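Envelope protein (White spot syndrome virus, PDB 7DDA) is a virion envelope protein whose C-terminal domain carries sulfate-binding sites responsible for heparin binding, and so probably contributes to attachment at the host cell surface. Local coordinates at residues A[104-107]-A[108-111]. Sequence-based numbering, arbitrary orientation.
Sequences NKKA and GYTC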
ATOM      1  N   ASN A 104      -3.890  17.138  13.682  1.00 27.91           N
ATOM      2  CA  ASN A 104      -4.905  16.478  14.487  1.00 28.79           C
ATOM      3  C   ASN A 104      -5.950  17.508  14.910  1.00 30.32           C
ATOM      4  O   ASN A 104      -5.633  18.489  15.587  1.00 32.74           O
ATOM      5  CB  ASN A 104      -4.240  15.811  15.696  1.00 27.13           C
ATOM      6  CG  ASN A 104      -5.239  15.135  16.649  1.00 31.51           C
ATOM      7  OD1 ASN A 104      -6.455  15.087  16.403  1.00 26.06           O
ATOM      8  ND2 ASN A 104      -4.713  14.599  17.743  1.00 27.67           N
ATOM      9  N   LYS A 105      -7.193  17.305  14.485  1.00 28.79           N
ATOM     10  CA  LYS A 105      -8.294  18.187  14.844  1.00 30.23           C
ATOM     11  C   LYS A 105      -9.323  17.503  15.737  1.00 36.59           C
ATOM     12  O   LYS A 105     -10.444  17.996  15.866  1.00 36.61           O
ATOM     13  CB  LYS A 105      -8.973  18.717  13.586  1.00 33.15           C
ATOM     14  CG  LYS A 105      -8.039  19.480  12.689  1.00 32.00           C
ATOM     15  CD  LYS A 105      -7.724  20.812  13.309  1.00 29.10           C
ATOM     16  CE  LYS A 105      -8.481  21.888  12.601  1.00 28.00           C
ATOM     17  NZ  LYS A 105      -8.292  23.199  13.259  1.00 35.48           N
ATOM     18  N   LYS A 106      -8.972  16.372  16.347  1.00 38.37           N
ATOM     19  CA  LYS A 106      -9.907  15.596  17.152  1.00 36.94           C
ATOM     20  C   LYS A 106      -9.807  16.038  18.604  1.00 35.64           C
ATOM     21  O   LYS A 106      -8.811  15.747  19.282  1.00 35.93           O
ATOM     22  CB  LYS A 106      -9.615  14.104  17.036  1.00 38.08           C
ATOM     23  CG  LYS A 106     -10.226  13.451  15.852  1.00 38.59           C
ATOM     24  CD  LYS A 106     -10.041  11.956  15.930  1.00 41.47           C
ATOM     25  CE  LYS A 106     -11.143  11.336  16.764  1.00 42.54           C
ATOM     26  NZ  LYS A 106     -12.477  11.765  16.269  1.00 47.63           N
ATOM     27  N   ALA A 107     -10.841  16.717  19.093  1.00 37.08           N
ATOM     28  CA  ALA A 107     -10.845  17.129  20.490  1.00 39.56           C
ATOM     29  C   ALA A 107     -10.744  15.905  21.393  1.00 33.07           C
ATOM     30  O   ALA A 107     -11.492  14.938  21.234  1.00 35.69           O
ATOM     31  CB  ALA A 107     -12.103  17.932  20.798  1.00 36.72           C
ATOM     32  N   GLY A 108      -9.778  15.933  22.309  1.00 33.99           N
ATOM     33  CA  GLY A 108      -9.544  14.850  23.230  1.00 29.60           C
ATOM     34  C   GLY A 108      -8.472  13.864  22.816  1.00 38.19           C
ATOM     35  O   GLY A 108      -7.911  13.182  23.684  1.00 41.43           O
ATOM     36  N   TYR A 109      -8.151  13.772  21.525  1.00 37.26           N
ATOM     37  CA  TYR A 109      -7.361  12.656  21.015  1.00 37.70           C
ATOM     38  C   TYR A 109      -5.891  13.004  20.810  1.00 34.61           C
ATOM     39  O   TYR A 109      -5.541  14.123  20.425  1.00 30.49           O
ATOM     40  CB  TYR A 109      -7.941  12.140  19.704  1.00 37.68           C
ATOM     41  CG  TYR A 109      -9.198  11.320  19.877  1.00 43.17           C
ATOM     42  CD1 TYR A 109     -10.438  11.928  20.050  1.00 37.96           C
ATOM     43  CD2 TYR A 109      -9.143   9.927  19.868  1.00 45.45           C
ATOM     44  CE1 TYR A 109     -11.589  11.166  20.203  1.00 44.06           C
ATOM     45  CE2 TYR A 109     -10.287   9.161  20.015  1.00 47.34           C
ATOM     46  CZ  TYR A 109     -11.504   9.782  20.182  1.00 45.92           C
ATOM     47  OH  TYR A 109     -12.630   9.010  20.328  1.00 43.85           O
ATOM     48  N   THR A 110      -5.041  12.024  21.088  1.00 33.27           N
ATOM     49  CA  THR A 110      -3.647  12.001  20.685  1.00 35.05           C
ATOM     50  C   THR A 110      -3.523  11.000  19.544  1.00 38.88           C
ATOM     51  O   THR A 110      -4.247   9.998  19.520  1.00 35.87           O
ATOM     52  CB  THR A 110      -2.753  11.597  21.863  1.00 37.51           C
ATOM     53  OG1 THR A 110      -2.998  12.489  22.957  1.00 40.34           O
ATOM     54  CG2 THR A 110      -1.266  11.648  21.489  1.00 32.99           C
ATOM     55  N   CYS A 111      -2.634  11.271  18.581  1.00 32.84           N
ATOM     56  CA  CYS A 111      -2.564  10.436  17.390  1.00 30.26           C
ATOM     57  C   CYS A 111      -1.136  10.050  17.046  1.00 30.12           C
ATOM     58  O   CYS A 111      -0.179  10.785  17.314  1.00 28.69           O
ATOM     59  CB  CYS A 111      -3.194  11.112  16.172  1.00 26.12           C
ATOM     60  SG  CYS A 111      -4.967  11.415  16.298  1.00 34.45           S
TER
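Lys106 folds back over the ring of Tyr109, three residues on, its CE lying above the ring centre, 3.5 Å from the Tyr109 centroid, as a CH-pi contact. Bends at chi3 (85°) and chi4 (53°) curl the chain so that NZ, farther out and off centre, adds a cation-pi contact at 4.5 Å from the centroid. A long, flexible lysine suits the place, setting a methylene over the ring and a charge beyond it. The two residues are the ends of a type II beta turn, closed by Tyr109 N donating to Lys106 O at 3.1 Å. Gly108 takes the positive phi of the turn's third position, a conformation glycine adopts easily. Asn104 braces the loop from inside with both ends of its amide: OD1 accepts from Lys106 N at 2.8 Å, making an Asx turn, while ND2 donates a bent hydrogen bond (137°) to Tyr109 O, from above the carbonyl plane. ND2 also hydrogen-bonds to Ile140 O, so this buried amide is well satisfied. Beside it lies Cys111 SG, fixed by its disulfide to Cys169 of strand 160-170. A sulfate ion also touches this loop, which joins strand 95-104 of one antiparallel sheet to strand 110-120, at the edge of the other.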